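Local structure of D-glucosaminate-6-phosphate ammonia lyase (Salmonella typhimurium, 7LCE) at residues L57-Y61 with L254-E259; R60-A64 with L196-V200; G111-Y116 with Y158-C164; G285-E291 with R301-N307. The protein is a pyridoxal-phosphate-dependent enzyme of fold type I, carrying its cofactor covalently bound to the chain and assembling from eight copies of that chain. Residues are numbered along the deposited sequence.

Overall arrangement
Contacts 1, 2 and 3 belong to the part of the chain built around the seven-stranded mixed sheet, whose strand order 1-7-6-5-4-2-3 is that of the large domain of fold-type I enzymes. Contacts 1 and 2 share Arg60 and Tyr61 near the end of helix 47-62, their centres 11 Å apart. Contact 3 is formed by residues lying between 60-64 and 196-200 in sequence; it is 21 Å from contact 2, centre to centre, and Trp199 packs on Tyr158 and Lys160. The cofactor-bearing Lys213 follows strand 206-210 of this sheet. Contact 4 comes later in the chain, in a separate three-stranded antiparallel sheet, its centre 31 Å or more from the others.

Contact 1 of 4, residues L57-Y61 with L254-E259; sequences LVSRY and LVYALE
Residues 57-61 and 254-259 are both helical and run in nearly the same direction, their local axes 10.1 Å apart at closest approach and crossing at 28°. Leu254 touches the other helix lightly, its CD2 4.5 Å from Val58 CG2. Next comes the point of closest backbone approach: the CA atoms of Val255 and Val58 are 6.4 Å apart. Val255 CG1 meets Leu57 CD1 at 3.7 Å and Val255 CG2 lies 4.3 Å from Val58 CG2. This is side-by-side packing of helices 47-62 and 248-262, with Val58 and Leu254 also resting on Ile69 and Phe222 of the seven-stranded sheet. One turn on, Leu258 (chi1 m, chi2 t) points toward helix 47-62. Its CD1 is 4.0 Å from Val58 CG2, and its CB sits over the Tyr61 ring, 4.0 Å from the centroid, in a CH-pi contact. Glu259 (chi1 t, chi2 p) curls its carboxylate to the ring edge, where OE1 accepts a 2.6 Å hydrogen bond from OH of Tyr61 (chi1 m).

Contact 2 of 4, residues R60-A64 with L196-V200; sequences RYTGA and LRGWV
This is a surface contact between the C-terminal end of helix 47-62 and the turn leading into the short helix 198-201. The backbones come very close, the CA atoms of Thr62 and Arg197 being 4.5 Å apart. Two CA-H...O contacts exploit this, from Thr62 CA to Leu196 O and from Arg197 CA to Thr62 O, both 3.5 Å. After Thr62 the chain leaves the helix through Gly63, whose positive phi (81°) would jam a CB against the preceding carbonyl; a CB there would also lie tight against Arg197 NH1. Both segments lie against strand 221-225 of the central sheet: Thr62 and Leu196 touch Phe222, Ala64 and Val200 touch Thr224, and Thr62 OG1 hydrogen-bonds to Thr224 OG1. Arg197 (chi1 m, chi2 and chi3 t) lays its guanidinium over Tyr61 O, and its NH2 gives a weak 3.0 Å hydrogen bond to Arg60 O. Apolar contacts complete the join, with Leu196 CD1 4.0 Å from Tyr61 CB and Val200 CG1 3.5 Å from Ala64 CB.

Contact 3 of 4, residues G111-Y116 with Y158-C164; sequences GHNVDY and YVKSHHC
Aromatic contacts dominate one end of this buried interface. The imidazole of His112 (chi1 m) turns its edge to the face of the Tyr158 ring (chi1 t) in a T-shaped pair, with centroids 4.9 Å apart and planes at 88°; the closest atoms, His112 CE1 and Tyr158 CE2, are 3.7 Å apart. Cys164 SG lies obliquely above the same imidazole, 4.2 Å from its centroid, while Val159 O sits over one face. The backbones approach most closely here as well: the CA atoms of His112 and Cys164 are 4.8 Å apart, and Cys164 CA makes a CA-H...O contact of 3.6 Å to Gly111 O. In the fold, 111-116 begins with the end of a 3-10 turn and continues as the loop following strand 105-109, whereas 158-164 comprises the end of the neighbouring parallel strand 153-159 and the loop after it. The contact therefore ties together the segments leaving two adjacent strands. Apolar packing centres on Val114 (chi1 m), with CG2 4.3 Å from Val159 CG1, CG1 3.9 Å from Cys164 SG, and CB 3.7 Å from His163 CB. Farther along, the face of the His163 ring receives Asp115 O, which is 4.0 Å from ND1. The Asn113 backbone carbonyl and Asp115 N hydrogen-bond to Ser137 and Asn138 of a third subunit, respectively, so the loop 111-116 also forms part of an intersubunit contact.

Contact 4 of 4, residues G285-E291 with R301-N307; sequences GLYADIE and RIRVRVN
A salt bridge between Asp289 and Arg303 is the strongest polar link across this antiparallel beta hairpin, strands 286-292 and 300-306. With Asp289 at chi1 p and Arg303 at chi1 t, chi2 t and chi3 p, Arg303 NH2 reaches Asp289 OD2 at a very short 2.4 Å, and NE donates weakly to OD1 at 3.3 Å. Glu291 OE2 completes the network, 3.6 Å from Arg303 NH1 but well out of the guanidinium plane. Beneath these groups the backbones pair as Tyr287 with Arg305, Asp289 with Arg303 and Glu291 with Arg301, each hydrogen-bonded in both directions; the bond from Arg305 N to Tyr287 O is 2.7 Å. The local strand directions differ by 151°. At the far end, Asn307 N donates to Gly285 O at 2.9 Å, and the Asn307 side chain N-caps the following helix by accepting from Glu310 N. The non-hydrogen-bonded pairs Leu286-Val306, Ala288-Val304 and Ile290-Ile302 put their side chains on the opposite face, where Leu286 and Ile290 meet helix 270-282 and Val306 meets helix 315-324. Strand 340-343 pairs with 300-306 as the third strand. On this apolar face Ala288 CB lies 4.0 Å from Ile302 CG2, and Leu286 CD2 packs 3.7 Å from Val306 CG2.

Contact 1 of 4, residues L57-Y61 with L254-E259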
loop_
_atom_site.group_PDB
_atom_site.type_symbol
_atom_site.label_atom_id
_atom_site.label_comp_id
_atom_site.label_asym_id
_atom_site.label_seq_id
_atom_site.Cartn_x
_atom_site.Cartn_y
_atom_site.Cartn_z
ATOM N N LEU A 57 50.958 6.581 -7.361
ATOM C CA LEU A 57 51.711 7.829 -7.358
ATOM C C LEU A 57 51.000 8.904 -6.554
ATOM O O LEU A 57 51.636 9.624 -5.779
ATOM C CB LEU A 57 51.966 8.301 -8.789
ATOM C CG LEU A 57 52.812 7.366 -9.655
ATOM C CD1 LEU A 57 52.954 7.896 -11.079
ATOM C CD2 LEU A 57 54.164 7.162 -9.002
ATOM N N VAL A 58 49.677 9.005 -6.695
ATOM C CA VAL A 58 48.928 9.998 -5.932
ATOM C C VAL A 58 49.017 9.711 -4.438
ATOM O O VAL A 58 49.164 10.628 -3.619
ATOM C CB VAL A 58 47.465 10.046 -6.415
ATOM C CG1 VAL A 58 46.612 10.866 -5.467
ATOM C CG2 VAL A 58 47.397 10.621 -7.822
ATOM N N SER A 59 48.950 8.434 -4.062
ATOM C CA SER A 59 48.974 8.068 -2.652
ATOM C C SER A 59 50.289 8.423 -1.975
ATOM O O SER A 59 50.308 8.598 -0.752
ATOM C CB SER A 59 48.689 6.576 -2.503
ATOM O OG SER A 59 47.416 6.260 -3.034
ATOM N N ARG A 60 51.384 8.539 -2.732
ATOM C CA ARG A 60 52.654 8.932 -2.128
ATOM C C ARG A 60 52.580 10.331 -1.530
ATOM O O ARG A 60 53.261 10.618 -0.538
ATOM C CB ARG A 60 53.782 8.844 -3.157
ATOM C CG ARG A 60 54.070 7.426 -3.615
ATOM C CD ARG A 60 55.175 7.373 -4.655
ATOM N NE ARG A 60 55.307 6.035 -5.220
ATOM C CZ ARG A 60 56.143 5.707 -6.196
ATOM N NH1 ARG A 60 56.953 6.601 -6.741
ATOM N NH2 ARG A 60 56.165 4.453 -6.636
ATOM N N TYR A 61 51.759 11.207 -2.108
ATOM C CA TYR A 61 51.642 12.563 -1.586
ATOM C C TYR A 61 50.665 12.643 -0.419
ATOM O O TYR A 61 50.805 13.522 0.438
ATOM C CB TYR A 61 51.202 13.521 -2.695
ATOM C CG TYR A 61 52.097 13.514 -3.913
ATOM C CD1 TYR A 61 53.258 14.277 -3.953
ATOM C CD2 TYR A 61 51.780 12.746 -5.027
ATOM C CE1 TYR A 61 54.079 14.273 -5.067
ATOM C CE2 TYR A 61 52.595 12.737 -6.145
ATOM C CZ TYR A 61 53.742 13.502 -6.159
ATOM O OH TYR A 61 54.555 13.496 -7.270
ATOM N N LEU A 254 47.407 15.311 -13.659
ATOM C CA LEU A 254 47.277 15.474 -12.213
ATOM C C LEU A 254 48.538 15.016 -11.489
ATOM O O LEU A 254 48.998 15.677 -10.549
ATOM C CB LEU A 254 46.060 14.703 -11.704
ATOM C CG LEU A 254 45.936 14.600 -10.182
ATOM C CD1 LEU A 254 45.761 15.976 -9.559
ATOM C CD2 LEU A 254 44.794 13.675 -9.791
ATOM N N VAL A 255 49.110 13.885 -11.907
ATOM C CA VAL A 255 50.307 13.373 -11.247
ATOM C C VAL A 255 51.471 14.339 -11.427
ATOM O O VAL A 255 52.204 14.636 -10.474
ATOM C CB VAL A 255 50.647 11.966 -11.772
ATOM C CG1 VAL A 255 51.921 11.449 -11.116
ATOM C CG2 VAL A 255 49.484 11.020 -11.520
ATOM N N TYR A 256 51.658 14.850 -12.647
ATOM C CA TYR A 256 52.741 15.801 -12.876
ATOM C C TYR A 256 52.455 17.146 -12.224
ATOM O O TYR A 256 53.391 17.873 -11.870
ATOM C CB TYR A 256 53.004 15.960 -14.374
ATOM C CG TYR A 256 53.955 14.916 -14.916
ATOM C CD1 TYR A 256 53.530 13.620 -15.170
ATOM C CD2 TYR A 256 55.287 15.227 -15.153
ATOM C CE1 TYR A 256 54.407 12.664 -15.650
ATOM C CE2 TYR A 256 56.169 14.280 -15.638
ATOM C CZ TYR A 256 55.725 13.001 -15.886
ATOM O OH TYR A 256 56.606 12.059 -16.368
ATOM N N ALA A 257 51.179 17.494 -12.051
ATOM C CA ALA A 257 50.850 18.710 -11.320
ATOM C C ALA A 257 51.119 18.552 -9.831
ATOM O O ALA A 257 51.490 19.523 -9.162
ATOM C CB ALA A 257 49.393 19.095 -11.558
ATOM N N LEU A 258 50.934 17.342 -9.296
ATOM C CA LEU A 258 51.244 17.098 -7.892
ATOM C C LEU A 258 52.741 17.206 -7.624
ATOM O O LEU A 258 53.152 17.760 -6.597
ATOM C CB LEU A 258 50.721 15.726 -7.473
ATOM C CG LEU A 258 49.211 15.640 -7.254
ATOM C CD1 LEU A 258 48.818 14.244 -6.814
ATOM C CD2 LEU A 258 48.762 16.673 -6.233
ATOM N N GLU A 259 53.572 16.682 -8.529
ATOM C CA GLU A 259 55.016 16.812 -8.356
ATOM C C GLU A 259 55.464 18.258 -8.527
ATOM O O GLU A 259 56.376 18.717 -7.830
ATOM C CB GLU A 259 55.756 15.897 -9.332
ATOM C CG GLU A 259 57.266 15.875 -9.132
ATOM C CD GLU A 259 57.672 15.363 -7.760
ATOM O OE1 GLU A 259 56.984 14.465 -7.230
ATOM O OE2 GLU A 259 58.677 15.861 -7.207
#

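Contact 2 of 4, residues R60-A64 with L196-V200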
loop_
_atom_site.group_PDB
_atom_site.type_symbol
_atom_site.label_atom_id
_atom_site.label_comp_id
_atom_site.label_asym_id
_atom_site.label_seq_id
_atom_site.Cartn_x
_atom_site.Cartn_y
_atom_site.Cartn_z
ATOM N N ARG A 60 51.384 8.539 -2.732
ATOM C CA ARG A 60 52.654 8.932 -2.128
ATOM C C ARG A 60 52.580 10.331 -1.530
ATOM O O ARG A 60 53.261 10.618 -0.538
ATOM C CB ARG A 60 53.782 8.844 -3.157
ATOM C CG ARG A 60 54.070 7.426 -3.615
ATOM C CD ARG A 60 55.175 7.373 -4.655
ATOM N NE ARG A 60 55.307 6.035 -5.220
ATOM C CZ ARG A 60 56.143 5.707 -6.196
ATOM N NH1 ARG A 60 56.953 6.601 -6.741
ATOM N NH2 ARG A 60 56.165 4.453 -6.636
ATOM N N TYR A 61 51.759 11.207 -2.108
ATOM C CA TYR A 61 51.642 12.563 -1.586
ATOM C C TYR A 61 50.665 12.643 -0.419
ATOM O O TYR A 61 50.805 13.522 0.438
ATOM C CB TYR A 61 51.202 13.521 -2.695
ATOM C CG TYR A 61 52.097 13.514 -3.913
ATOM C CD1 TYR A 61 53.258 14.277 -3.953
ATOM C CD2 TYR A 61 51.780 12.746 -5.027
ATOM C CE1 TYR A 61 54.079 14.273 -5.067
ATOM C CE2 TYR A 61 52.595 12.737 -6.145
ATOM C CZ TYR A 61 53.742 13.502 -6.159
ATOM O OH TYR A 61 54.555 13.496 -7.270
ATOM N N THR A 62 49.681 11.743 -0.364
ATOM C CA THR A 62 48.676 11.766 0.692
ATOM C C THR A 62 48.978 10.815 1.840
ATOM O O THR A 62 48.448 11.013 2.939
ATOM C CB THR A 62 47.293 11.423 0.126
ATOM O OG1 THR A 62 47.240 10.027 -0.194
ATOM C CG2 THR A 62 47.012 12.238 -1.125
ATOM N N GLY A 63 49.793 9.789 1.615
ATOM C CA GLY A 63 50.092 8.827 2.654
ATOM C C GLY A 63 49.047 7.755 2.861
ATOM O O GLY A 63 49.161 6.982 3.820
ATOM N N ALA A 64 48.037 7.677 1.999
ATOM C CA ALA A 64 46.992 6.678 2.135
ATOM C C ALA A 64 47.421 5.368 1.479
ATOM O O ALA A 64 48.472 5.273 0.843
ATOM C CB ALA A 64 45.684 7.183 1.531
ATOM N N LEU A 196 47.270 17.567 1.966
ATOM C CA LEU A 196 47.105 16.264 1.333
ATOM C C LEU A 196 47.102 15.123 2.342
ATOM O O LEU A 196 46.437 14.104 2.116
ATOM C CB LEU A 196 48.212 16.047 0.300
ATOM C CG LEU A 196 48.055 16.805 -1.020
ATOM C CD1 LEU A 196 49.390 16.928 -1.727
ATOM C CD2 LEU A 196 47.053 16.091 -1.907
ATOM N N ARG A 197 47.822 15.273 3.454
ATOM C CA ARG A 197 48.005 14.185 4.405
ATOM C C ARG A 197 47.128 14.301 5.644
ATOM O O ARG A 197 46.844 13.279 6.277
ATOM C CB ARG A 197 49.473 14.116 4.846
ATOM C CG ARG A 197 50.456 14.018 3.692
ATOM C CD ARG A 197 51.890 13.967 4.185
ATOM N NE ARG A 197 52.833 13.758 3.093
ATOM C CZ ARG A 197 53.179 12.569 2.618
ATOM N NH1 ARG A 197 52.673 11.453 3.117
ATOM N NH2 ARG A 197 54.055 12.499 1.620
ATOM N N GLY A 198 46.691 15.511 5.998
ATOM C CA GLY A 198 46.013 15.704 7.271
ATOM C C GLY A 198 44.706 14.943 7.380
ATOM O O GLY A 198 44.357 14.441 8.451
ATOM N N TRP A 199 43.964 14.849 6.278
ATOM C CA TRP A 199 42.648 14.226 6.332
ATOM C C TRP A 199 42.724 12.705 6.304
ATOM O O TRP A 199 41.893 12.037 6.931
ATOM C CB TRP A 199 41.785 14.760 5.191
ATOM C CG TRP A 199 41.556 16.223 5.358
ATOM C CD1 TRP A 199 42.154 17.233 4.663
ATOM C CD2 TRP A 199 40.719 16.849 6.335
ATOM N NE1 TRP A 199 41.715 18.451 5.126
ATOM C CE2 TRP A 199 40.835 18.242 6.155
ATOM C CE3 TRP A 199 39.870 16.366 7.337
ATOM C CZ2 TRP A 199 40.136 19.155 6.940
ATOM C CZ3 TRP A 199 39.176 17.276 8.114
ATOM C CH2 TRP A 199 39.311 18.655 7.910
ATOM N N VAL A 200 43.698 12.139 5.590
ATOM C CA VAL A 200 43.894 10.694 5.632
ATOM C C VAL A 200 44.392 10.258 7.005
ATOM O O VAL A 200 43.973 9.220 7.532
ATOM C CB VAL A 200 44.859 10.259 4.516
ATOM C CG1 VAL A 200 45.171 8.780 4.640
ATOM C CG2 VAL A 200 44.260 10.572 3.153
#

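Contact 3 of 4, residues G111-Y116 with Y158-C164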
loop_
_atom_site.group_PDB
_atom_site.type_symbol
_atom_site.label_atom_id
_atom_site.label_comp_id
_atom_site.label_asym_id
_atom_site.label_seq_id
_atom_site.Cartn_x
_atom_site.Cartn_y
_atom_site.Cartn_z
ATOM N N GLY A 111 24.705 21.724 9.026
ATOM C CA GLY A 111 25.583 22.847 8.764
ATOM C C GLY A 111 26.574 22.619 7.642
ATOM O O GLY A 111 27.218 23.578 7.207
ATOM N N HIS A 112 26.719 21.379 7.175
ATOM C CA HIS A 112 27.619 21.064 6.075
ATOM C C HIS A 112 26.910 20.892 4.740
ATOM O O HIS A 112 27.583 20.720 3.719
ATOM C CB HIS A 112 28.414 19.795 6.394
ATOM C CG HIS A 112 29.465 19.994 7.437
ATOM N ND1 HIS A 112 30.367 19.012 7.784
ATOM C CD2 HIS A 112 29.760 21.065 8.210
ATOM C CE1 HIS A 112 31.174 19.470 8.724
ATOM N NE2 HIS A 112 30.825 20.714 9.001
ATOM N N ASN A 113 25.579 20.937 4.716
ATOM C CA ASN A 113 24.853 20.844 3.457
ATOM C C ASN A 113 25.001 22.162 2.713
ATOM O O ASN A 113 24.188 23.077 2.887
ATOM C CB ASN A 113 23.379 20.517 3.701
ATOM C CG ASN A 113 22.658 20.106 2.437
ATOM O OD1 ASN A 113 23.038 20.497 1.333
ATOM N ND2 ASN A 113 21.606 19.312 2.592
ATOM N N VAL A 114 26.027 22.264 1.870
ATOM C CA VAL A 114 26.426 23.536 1.290
ATOM C C VAL A 114 26.257 23.506 -0.223
ATOM O O VAL A 114 26.204 22.447 -0.856
ATOM C CB VAL A 114 27.878 23.894 1.658
ATOM C CG1 VAL A 114 27.996 24.126 3.155
ATOM C CG2 VAL A 114 28.820 22.788 1.206
ATOM N N ASP A 115 26.169 24.704 -0.796
ATOM C CA ASP A 115 26.064 24.917 -2.233
ATOM C C ASP A 115 27.359 25.567 -2.704
ATOM O O ASP A 115 27.680 26.688 -2.291
ATOM C CB ASP A 115 24.859 25.800 -2.564
ATOM C CG ASP A 115 24.505 25.795 -4.047
ATOM O OD1 ASP A 115 25.415 25.960 -4.886
ATOM O OD2 ASP A 115 23.307 25.651 -4.372
ATOM N N TYR A 116 28.101 24.865 -3.563
ATOM C CA TYR A 116 29.353 25.367 -4.120
ATOM C C TYR A 116 29.215 25.727 -5.597
ATOM O O TYR A 116 30.174 25.612 -6.364
ATOM C CB TYR A 116 30.467 24.339 -3.928
ATOM C CG TYR A 116 30.110 22.953 -4.417
ATOM C CD1 TYR A 116 30.230 22.620 -5.761
ATOM C CD2 TYR A 116 29.659 21.977 -3.538
ATOM C CE1 TYR A 116 29.906 21.359 -6.219
ATOM C CE2 TYR A 116 29.333 20.707 -3.988
ATOM C CZ TYR A 116 29.461 20.406 -5.331
ATOM O OH TYR A 116 29.141 19.152 -5.796
ATOM N N TYR A 158 31.784 14.202 6.063
ATOM C CA TYR A 158 32.297 15.428 6.656
ATOM C C TYR A 158 32.784 16.340 5.539
ATOM O O TYR A 158 33.558 15.910 4.679
ATOM C CB TYR A 158 33.434 15.129 7.637
ATOM C CG TYR A 158 33.884 16.323 8.449
ATOM C CD1 TYR A 158 34.792 17.239 7.932
ATOM C CD2 TYR A 158 33.415 16.525 9.741
ATOM C CE1 TYR A 158 35.213 18.331 8.671
ATOM C CE2 TYR A 158 33.831 17.616 10.490
ATOM C CZ TYR A 158 34.730 18.514 9.950
ATOM O OH TYR A 158 35.150 19.601 10.685
ATOM N N VAL A 159 32.332 17.590 5.550
ATOM C CA VAL A 159 32.671 18.559 4.514
ATOM C C VAL A 159 33.551 19.632 5.137
ATOM O O VAL A 159 33.131 20.321 6.075
ATOM C CB VAL A 159 31.414 19.178 3.882
ATOM C CG1 VAL A 159 31.793 20.062 2.704
ATOM C CG2 VAL A 159 30.438 18.094 3.452
ATOM N N LYS A 160 34.768 19.779 4.616
ATOM C CA LYS A 160 35.681 20.841 5.030
ATOM C C LYS A 160 35.637 21.943 3.980
ATOM O O LYS A 160 36.082 21.745 2.844
ATOM C CB LYS A 160 37.102 20.314 5.199
ATOM C CG LYS A 160 38.136 21.407 5.417
ATOM C CD LYS A 160 37.915 22.144 6.726
ATOM C CE LYS A 160 38.955 23.237 6.920
ATOM N NZ LYS A 160 38.766 23.967 8.205
ATOM N N SER A 161 35.112 23.102 4.362
ATOM C CA SER A 161 34.994 24.222 3.439
ATOM C C SER A 161 34.614 25.461 4.230
ATOM O O SER A 161 34.031 25.373 5.314
ATOM C CB SER A 161 33.956 23.946 2.345
ATOM O OG SER A 161 34.032 24.908 1.306
ATOM N N HIS A 162 34.959 26.623 3.674
ATOM C CA HIS A 162 34.440 27.869 4.217
ATOM C C HIS A 162 32.945 28.015 3.954
ATOM O O HIS A 162 32.290 28.834 4.607
ATOM C CB HIS A 162 35.212 29.059 3.645
ATOM C CG HIS A 162 34.984 29.283 2.183
ATOM N ND1 HIS A 162 35.584 28.514 1.210
ATOM C CD2 HIS A 162 34.228 30.196 1.528
ATOM C CE1 HIS A 162 35.204 28.939 0.019
ATOM N NE2 HIS A 162 34.381 29.959 0.183
ATOM N N HIS A 163 32.398 27.240 3.008
ATOM C CA HIS A 163 30.953 27.224 2.801
ATOM C C HIS A 163 30.218 26.687 4.022
ATOM O O HIS A 163 29.089 27.107 4.303
ATOM C CB HIS A 163 30.593 26.366 1.584
ATOM C CG HIS A 163 31.026 26.942 0.271
ATOM N ND1 HIS A 163 30.649 28.197 -0.155
ATOM C CD2 HIS A 163 31.781 26.418 -0.724
ATOM C CE1 HIS A 163 31.168 28.428 -1.348
ATOM N NE2 HIS A 163 31.857 27.364 -1.717
ATOM N N CYS A 164 30.831 25.756 4.750
ATOM C CA CYS A 164 30.173 25.124 5.883
ATOM C C CYS A 164 30.082 26.076 7.070
ATOM O O CYS A 164 30.848 27.035 7.201
ATOM C CB CYS A 164 30.918 23.858 6.299
ATOM S SG CYS A 164 31.089 22.638 4.988
#

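Contact 4 of 4, residues G285-E291 with R301-N307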
loop_
_atom_site.group_PDB
_atom_site.type_symbol
_atom_site.label_atom_id
_atom_site.label_comp_id
_atom_site.label_asym_id
_atom_site.label_seq_id
_atom_site.Cartn_x
_atom_site.Cartn_y
_atom_site.Cartn_z
ATOM N N GLY A 285 42.805 59.508 -6.466
ATOM C CA GLY A 285 41.648 58.808 -5.951
ATOM C C GLY A 285 41.886 57.368 -5.554
ATOM O O GLY A 285 40.973 56.737 -5.003
ATOM N N LEU A 286 43.062 56.817 -5.842
ATOM C CA LEU A 286 43.403 55.439 -5.512
ATOM C C LEU A 286 44.550 55.393 -4.512
ATOM O O LEU A 286 45.553 56.094 -4.683
ATOM C CB LEU A 286 43.785 54.660 -6.772
ATOM C CG LEU A 286 42.645 54.357 -7.740
ATOM C CD1 LEU A 286 43.135 53.469 -8.871
ATOM C CD2 LEU A 286 41.480 53.717 -7.007
ATOM N N TYR A 287 44.395 54.584 -3.465
ATOM C CA TYR A 287 45.470 54.308 -2.515
ATOM C C TYR A 287 45.621 52.801 -2.370
ATOM O O TYR A 287 44.649 52.108 -2.052
ATOM C CB TYR A 287 45.228 54.935 -1.140
ATOM C CG TYR A 287 46.275 54.482 -0.142
ATOM C CD1 TYR A 287 47.539 55.058 -0.125
ATOM C CD2 TYR A 287 46.013 53.455 0.754
ATOM C CE1 TYR A 287 48.506 54.636 0.773
ATOM C CE2 TYR A 287 46.974 53.024 1.652
ATOM C CZ TYR A 287 48.217 53.619 1.659
ATOM O OH TYR A 287 49.170 53.192 2.557
ATOM N N ALA A 288 46.825 52.295 -2.626
ATOM C CA ALA A 288 47.101 50.867 -2.577
ATOM C C ALA A 288 48.148 50.574 -1.511
ATOM O O ALA A 288 49.119 51.321 -1.360
ATOM C CB ALA A 288 47.579 50.343 -3.934
ATOM N N ASP A 289 47.941 49.485 -0.773
ATOM C CA ASP A 289 48.905 49.027 0.217
ATOM C C ASP A 289 48.831 47.510 0.291
ATOM O O ASP A 289 47.801 46.909 -0.026
ATOM C CB ASP A 289 48.653 49.625 1.604
ATOM C CG ASP A 289 47.287 49.269 2.154
ATOM O OD1 ASP A 289 46.276 49.565 1.482
ATOM O OD2 ASP A 289 47.228 48.685 3.257
ATOM N N ILE A 290 49.935 46.900 0.696
ATOM C CA ILE A 290 50.036 45.450 0.816
ATOM C C ILE A 290 49.544 45.009 2.188
ATOM O O ILE A 290 49.860 45.632 3.209
ATOM C CB ILE A 290 51.483 44.995 0.563
ATOM C CG1 ILE A 290 51.989 45.605 -0.746
ATOM C CG2 ILE A 290 51.577 43.477 0.529
ATOM C CD1 ILE A 290 53.460 45.417 -0.971
ATOM N N GLU A 291 48.776 43.920 2.210
ATOM C CA GLU A 291 48.189 43.391 3.435
ATOM C C GLU A 291 48.312 41.875 3.425
ATOM O O GLU A 291 47.902 41.224 2.459
ATOM C CB GLU A 291 46.716 43.804 3.573
ATOM C CG GLU A 291 46.090 43.451 4.915
ATOM C CD GLU A 291 44.582 43.284 4.838
ATOM O OE1 GLU A 291 44.049 43.132 3.716
ATOM O OE2 GLU A 291 43.928 43.301 5.903
ATOM N N ARG A 301 48.587 40.432 -0.442
ATOM C CA ARG A 301 47.639 40.950 -1.419
ATOM C C ARG A 301 47.734 42.467 -1.465
ATOM O O ARG A 301 48.143 43.106 -0.492
ATOM C CB ARG A 301 46.196 40.541 -1.086
ATOM C CG ARG A 301 45.941 39.043 -1.085
ATOM C CD ARG A 301 44.502 38.727 -0.697
ATOM N NE ARG A 301 44.228 37.293 -0.714
ATOM C CZ ARG A 301 44.252 36.511 0.358
ATOM N NH1 ARG A 301 44.545 36.988 1.556
ATOM N NH2 ARG A 301 43.970 35.219 0.222
ATOM N N ILE A 302 47.348 43.037 -2.606
ATOM C CA ILE A 302 47.390 44.481 -2.823
ATOM C C ILE A 302 45.986 45.018 -2.580
ATOM O O ILE A 302 45.103 44.909 -3.436
ATOM C CB ILE A 302 47.896 44.849 -4.221
ATOM C CG1 ILE A 302 49.300 44.293 -4.462
ATOM C CG2 ILE A 302 47.885 46.361 -4.412
ATOM C CD1 ILE A 302 49.737 44.386 -5.907
ATOM N N ARG A 303 45.783 45.597 -1.403
ATOM C CA ARG A 303 44.511 46.214 -1.061
ATOM C C ARG A 303 44.441 47.604 -1.679
ATOM O O ARG A 303 45.317 48.442 -1.444
ATOM C CB ARG A 303 44.357 46.285 0.457
ATOM C CG ARG A 303 43.081 46.936 0.936
ATOM C CD ARG A 303 42.998 46.892 2.451
ATOM N NE ARG A 303 44.092 47.622 3.080
ATOM C CZ ARG A 303 44.393 47.551 4.369
ATOM N NH1 ARG A 303 43.696 46.792 5.200
ATOM N NH2 ARG A 303 45.413 48.263 4.837
ATOM N N VAL A 304 43.393 47.851 -2.462
ATOM C CA VAL A 304 43.217 49.111 -3.176
ATOM C C VAL A 304 41.987 49.798 -2.606
ATOM O O VAL A 304 40.880 49.244 -2.650
ATOM C CB VAL A 304 43.069 48.895 -4.691
ATOM C CG1 VAL A 304 42.977 50.232 -5.407
ATOM C CG2 VAL A 304 44.232 48.079 -5.225
ATOM N N ARG A 305 42.179 51.003 -2.080
ATOM C CA ARG A 305 41.103 51.792 -1.501
ATOM C C ARG A 305 40.777 52.948 -2.436
ATOM O O ARG A 305 41.681 53.637 -2.920
ATOM C CB ARG A 305 41.503 52.307 -0.115
ATOM C CG ARG A 305 40.413 53.061 0.628
ATOM C CD ARG A 305 40.798 53.290 2.087
ATOM N NE ARG A 305 40.986 52.041 2.819
ATOM C CZ ARG A 305 42.166 51.500 3.096
ATOM N NH1 ARG A 305 43.296 52.074 2.718
ATOM N NH2 ARG A 305 42.213 50.354 3.768
ATOM N N VAL A 306 39.487 53.157 -2.683
ATOM C CA VAL A 306 39.012 54.158 -3.629
ATOM C C VAL A 306 38.379 55.297 -2.848
ATOM O O VAL A 306 37.590 55.063 -1.924
ATOM C CB VAL A 306 38.010 53.553 -4.628
ATOM C CG1 VAL A 306 37.693 54.548 -5.730
ATOM C CG2 VAL A 306 38.558 52.261 -5.205
ATOM N N ASN A 307 38.719 56.527 -3.220
ATOM C CA ASN A 307 38.102 57.717 -2.650
ATOM C C ASN A 307 37.123 58.270 -3.674
ATOM O O ASN A 307 37.535 58.799 -4.712
ATOM C CB ASN A 307 39.154 58.757 -2.272
ATOM C CG ASN A 307 38.553 59.960 -1.576
ATOM O OD1 ASN A 307 38.390 61.021 -2.176
ATOM N ND2 ASN A 307 38.211 59.797 -0.304
#